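Local coordinates for TipC2 (Streptococcus intermedius B196, PDB 6DHX), which is a type VII secretion immunity protein that probably protects its producer by recognising and neutralising a cognate exported antibacterial toxin, at residues K19-F22 / D23-Y26; Y110-Q113 / D114-L117. One frame throughout, in Å; residues are numbered along the deposited sequence.

Interaction 1. Residues K19-F22 / D23-Y26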
loop_
_atom_site.group_PDB
_atom_site.type_symbol
_atom_site.label_atom_id
_atom_site.label_comp_id
_atom_site.label_asym_id
_atom_site.label_seq_id
_atom_site.Cartn_x
_atom_site.Cartn_y
_atom_site.Cartn_z
ATOM N N LYS A 19 -14.668 5.459 9.224
ATOM C CA LYS A 19 -15.777 4.667 8.678
ATOM C C LYS A 19 -15.306 3.313 8.149
ATOM O O LYS A 19 -16.150 2.430 7.863
ATOM C CB LYS A 19 -16.510 5.452 7.560
ATOM C CG LYS A 19 -17.336 6.666 8.044
ATOM C CD LYS A 19 -18.418 7.055 7.024
ATOM C CE LYS A 19 -19.138 8.361 7.380
ATOM N NZ LYS A 19 -20.435 8.529 6.568
ATOM N N ASN A 20 -14.005 3.118 8.058
ATOM C CA ASN A 20 -13.403 1.878 7.597
ATOM C C ASN A 20 -11.964 1.810 8.106
ATOM O O ASN A 20 -11.426 2.770 8.681
ATOM C CB ASN A 20 -13.441 1.801 6.055
ATOM C CG ASN A 20 -12.738 2.973 5.437
ATOM O OD1 ASN A 20 -11.530 3.120 5.622
ATOM N ND2 ASN A 20 -13.492 3.838 4.734
ATOM N N ILE A 21 -11.312 0.672 7.834
ATOM C CA ILE A 21 -9.998 0.428 8.401
ATOM C C ILE A 21 -8.958 1.371 7.827
ATOM O O ILE A 21 -7.973 1.694 8.513
ATOM C CB ILE A 21 -9.586 -1.051 8.190
ATOM C CG1 ILE A 21 -8.354 -1.374 9.021
ATOM C CG2 ILE A 21 -9.367 -1.355 6.657
ATOM C CD1 ILE A 21 -8.139 -2.908 9.199
ATOM N N PHE A 22 -9.146 1.852 6.595
ATOM C CA PHE A 22 -8.175 2.768 6.003
ATOM C C PHE A 22 -8.291 4.154 6.634
ATOM O O PHE A 22 -7.273 4.803 6.873
ATOM C CB PHE A 22 -8.366 2.842 4.472
ATOM C CG PHE A 22 -8.312 1.456 3.848
ATOM C CD1 PHE A 22 -7.085 0.778 3.776
ATOM C CD2 PHE A 22 -9.466 0.803 3.495
ATOM C CE1 PHE A 22 -7.018 -0.545 3.315
ATOM C CE2 PHE A 22 -9.417 -0.544 3.025
ATOM C CZ PHE A 22 -8.182 -1.200 2.939
ATOM N N ASP A 23 -9.518 4.622 6.889
ATOM C CA ASP A 23 -9.685 5.846 7.691
ATOM C C ASP A 23 -8.979 5.701 9.035
ATOM O O ASP A 23 -8.420 6.661 9.570
ATOM C CB ASP A 23 -11.158 6.134 8.009
ATOM C CG ASP A 23 -11.958 6.669 6.838
ATOM O OD1 ASP A 23 -11.421 7.256 5.873
ATOM O OD2 ASP A 23 -13.215 6.525 6.914
ATOM N N GLU A 24 -9.112 4.540 9.662
ATOM C CA GLU A 24 -8.534 4.364 10.983
ATOM C C GLU A 24 -7.011 4.510 10.928
ATOM O O GLU A 24 -6.402 5.242 11.725
ATOM C CB GLU A 24 -8.990 2.990 11.491
ATOM C CG GLU A 24 -8.735 2.679 12.888
ATOM C CD GLU A 24 -9.248 1.269 13.190
ATOM O OE1 GLU A 24 -8.517 0.325 12.822
ATOM O OE2 GLU A 24 -10.366 1.147 13.753
ATOM N N ILE A 25 -6.381 3.850 9.961
ATOM C CA ILE A 25 -4.936 3.988 9.765
ATOM C C ILE A 25 -4.556 5.436 9.444
ATOM O O ILE A 25 -3.592 5.973 10.016
ATOM C CB ILE A 25 -4.436 3.044 8.655
ATOM C CG1 ILE A 25 -4.645 1.567 9.054
ATOM C CG2 ILE A 25 -2.936 3.314 8.374
ATOM C CD1 ILE A 25 -4.539 0.551 7.808
ATOM N N TYR A 26 -5.289 6.065 8.524
ATOM C CA TYR A 26 -4.979 7.439 8.129
ATOM C C TYR A 26 -5.084 8.370 9.341
ATOM O O TYR A 26 -4.169 9.165 9.622
ATOM C CB TYR A 26 -5.943 7.880 7.011
ATOM C CG TYR A 26 -5.724 9.298 6.540
ATOM C CD1 TYR A 26 -6.269 10.379 7.249
ATOM C CD2 TYR A 26 -4.984 9.569 5.362
ATOM C CE1 TYR A 26 -6.046 11.684 6.813
ATOM C CE2 TYR A 26 -4.761 10.881 4.932
ATOM C CZ TYR A 26 -5.300 11.915 5.655
ATOM O OH TYR A 26 -5.137 13.210 5.273
#
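Asn20 and Asp23 meet at the start of helix 21-32, where Asn20 is the N-cap. Asn20 CG sits between its backbone N and carbonyl carbon (chi1 58°), which swings the amide oxygen over the first turn. Asn20 OD1 accepts from Asp23 N at 2.8 Å. This bond is nearly straight at 167°, though the donor is tilted out of the amide plane. Asn20 OD1 also takes a weak, bent bond from Phe22 N at 2.9 Å. Asp23 reaches back along the chain in turn. Its OD2 accepts from Lys19 N at 2.9 Å, on the anti lone pair. The two side chains, Asn20 and Asp23, cross at about a right angle, with the amide and carboxylate planes 29° apart. Further in, the helix bonds begin: Glu24 N to Asn20 O, Ile25 N to Ile21 O and Tyr26 N to Phe22 O. Ile21 CG2 lies over the centre of the Phe22 ring, 3.7 Å above its plane. Both Ile21 and Ile25 pack on helix 151-173. Lys19 marks the loose side. Its extended chain leads away into an exposed position. Asp23 is buried and also forms salt bridges with Arg112 and Arg115. These positive groups and the helix start would probably favour its charged form, while the Asn20 cap satisfies Asp23 N, and Phe22 N more weakly, at a helix start where no earlier helix carbonyl serves them.

Interaction 2. Residues Y110-Q113 / D114-L117. With SO4 (sulfate ion), chain D.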
loop_
_atom_site.group_PDB
_atom_site.type_symbol
_atom_site.label_atom_id
_atom_site.label_comp_id
_atom_site.label_asym_id
_atom_site.label_seq_id
_atom_site.Cartn_x
_atom_site.Cartn_y
_atom_site.Cartn_z
ATOM N N TYR A 110 -6.041 4.406 -1.056
ATOM C CA TYR A 110 -7.299 4.774 -0.431
ATOM C C TYR A 110 -7.403 6.296 -0.403
ATOM O O TYR A 110 -6.607 6.961 0.277
ATOM C CB TYR A 110 -7.386 4.202 0.975
ATOM C CG TYR A 110 -8.595 4.735 1.701
ATOM C CD1 TYR A 110 -9.861 4.197 1.430
ATOM C CD2 TYR A 110 -8.476 5.769 2.630
ATOM C CE1 TYR A 110 -10.968 4.667 2.086
ATOM C CE2 TYR A 110 -9.589 6.256 3.315
ATOM C CZ TYR A 110 -10.836 5.687 3.030
ATOM O OH TYR A 110 -11.998 6.105 3.654
ATOM N N THR A 111 -8.390 6.846 -1.138
ATOM C CA THR A 111 -8.567 8.282 -1.259
ATOM C C THR A 111 -9.605 8.711 -0.224
ATOM O O THR A 111 -10.694 8.133 -0.153
ATOM C CB THR A 111 -8.973 8.694 -2.680
ATOM O OG1 THR A 111 -9.865 7.717 -3.292
ATOM C CG2 THR A 111 -7.688 8.760 -3.545
ATOM N N ARG A 112 -9.218 9.660 0.622
ATOM C CA ARG A 112 -10.053 10.076 1.751
ATOM C C ARG A 112 -11.344 10.726 1.298
ATOM O O ARG A 112 -12.395 10.531 1.925
ATOM C CB ARG A 112 -9.274 11.076 2.628
ATOM C CG ARG A 112 -8.211 10.335 3.475
ATOM C CD ARG A 112 -8.840 9.837 4.780
ATOM N NE ARG A 112 -9.184 10.932 5.694
ATOM C CZ ARG A 112 -9.774 10.752 6.871
ATOM N NH1 ARG A 112 -10.134 9.509 7.240
ATOM N NH2 ARG A 112 -9.984 11.837 7.686
ATOM N N GLN A 113 -11.285 11.548 0.260
ATOM C CA GLN A 113 -12.435 12.398 -0.038
ATOM C C GLN A 113 -13.629 11.636 -0.618
ATOM O O GLN A 113 -14.745 12.160 -0.542
ATOM C CB GLN A 113 -12.072 13.562 -0.971
ATOM C CG GLN A 113 -11.002 14.530 -0.328
ATOM C CD GLN A 113 -11.355 14.914 1.109
ATOM O OE1 GLN A 113 -12.431 15.409 1.368
ATOM N NE2 GLN A 113 -10.473 14.617 2.039
ATOM N N ASP A 114 -13.435 10.424 -1.146
ATOM C CA ASP A 114 -14.533 9.640 -1.694
ATOM C C ASP A 114 -14.555 8.252 -1.066
ATOM O O ASP A 114 -15.260 7.351 -1.575
ATOM C CB ASP A 114 -14.438 9.572 -3.225
ATOM C CG ASP A 114 -13.125 8.956 -3.701
ATOM O OD1 ASP A 114 -12.321 8.507 -2.855
ATOM O OD2 ASP A 114 -12.916 8.921 -4.935
ATOM N N ARG A 115 -13.813 8.068 0.042
ATOM C CA ARG A 115 -13.732 6.805 0.776
ATOM C C ARG A 115 -13.619 5.619 -0.173
ATOM O O ARG A 115 -14.417 4.682 -0.140
ATOM C CB ARG A 115 -14.947 6.651 1.716
ATOM C CG ARG A 115 -14.889 7.702 2.874
ATOM C CD ARG A 115 -15.914 7.436 4.015
ATOM N NE ARG A 115 -16.206 8.669 4.844
ATOM C CZ ARG A 115 -15.427 9.154 5.825
ATOM N NH1 ARG A 115 -15.803 10.240 6.490
ATOM N NH2 ARG A 115 -14.264 8.582 6.157
ATOM N N THR A 116 -12.646 5.686 -1.077
ATOM C CA THR A 116 -12.537 4.672 -2.127
ATOM C C THR A 116 -11.152 4.052 -2.075
ATOM O O THR A 116 -10.154 4.777 -1.981
ATOM C CB THR A 116 -12.794 5.307 -3.511
ATOM O OG1 THR A 116 -14.164 5.758 -3.596
ATOM C CG2 THR A 116 -12.564 4.256 -4.637
ATOM N N LEU A 117 -11.090 2.705 -2.085
ATOM C CA LEU A 117 -9.842 1.968 -2.229
ATOM C C LEU A 117 -9.739 1.510 -3.689
ATOM O O LEU A 117 -10.586 0.744 -4.151
ATOM C CB LEU A 117 -9.851 0.755 -1.318
ATOM C CG LEU A 117 -8.628 -0.138 -1.459
ATOM C CD1 LEU A 117 -7.377 0.556 -0.820
ATOM C CD2 LEU A 117 -8.885 -1.451 -0.765
HETATM S S SO4 D . -9.620 14.785 5.681
HETATM O O1 SO4 D . -9.282 13.686 4.796
HETATM O O2 SO4 D . -11.049 14.976 5.745
HETATM O O3 SO4 D . -8.938 15.973 5.193
HETATM O O4 SO4 D . -9.228 14.437 6.998
HETATM O O HOH W 1 -10.784 7.942 -6.287
#
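Tyr110 lies alongside Arg115, and the two side chains point the same way. Tyr110 OH is 3.4 Å from Arg115 CG, and the ring and guanidinium planes are 37° apart. With its CG anti to the backbone N (chi1 172°), the Tyr110 ring lies against the backbone of Arg115 and Thr116, and its CE1 comes to 3.6 Å from Arg115 C. At its other end, Tyr110 CB touches Leu117 CD1 at 4.1 Å. The polar ends of Tyr110 and Arg115 both go to Asp23 of helix 21-32. Asp114 works on the more exposed side. Its carboxylate folds back over the loop, where Asp114 OD1 accepts from Thr111 OG1 at 2.6 Å on the syn lone pair. A water donates to both Asp114 OD2 and Thr111 OG1, closing a second path between them. The backbone of Asp114 is used too: its O takes a bond from Thr116 OG1 at 2.8 Å, with the donor well above the carbonyl plane. Arg112 bends round to hold a sulfate ion, probably from the crystallisation liquor. Arg112 NE binds O1 of the sulfate at 2.9 Å, and Arg112 NH2 binds O4 at 2.8 Å in the guanidinium plane. Arg112 NH1 turns to Asp23 as well. Two backbone bonds join Thr111 and Thr116, and Arg115 N gives a weak one to Arg112 O. Arg115 has positive phi and faces Thr111 together with Thr116. This is a G1 beta bulge, here closing the antiparallel hairpin of strands 102-111 and 116-127.

How the interactions relate
Interaction 1 starts a helix, and interaction 2 turns a beta hairpin. Their centres are 10 Å apart and they touch directly. Residues 19-26 are largely buried, with Lys19 exposed at one end. Residues 110-117 are only partly buried: Tyr110 and Leu117 are buried, while Gln113 and Asp114 are exposed. In both, an Asn or Asp side chain holds the local chain, but the first caps helix N-H groups and the second binds a threonine hydroxyl. The buried carboxylate of Asp23 joins the two, with a probable hydrogen bond to Tyr110 OH and salt bridges to Arg112 and Arg115. Packing of Phe22 on Tyr110 and Tyr26 on Arg112 adds to this joint between helix and sheet.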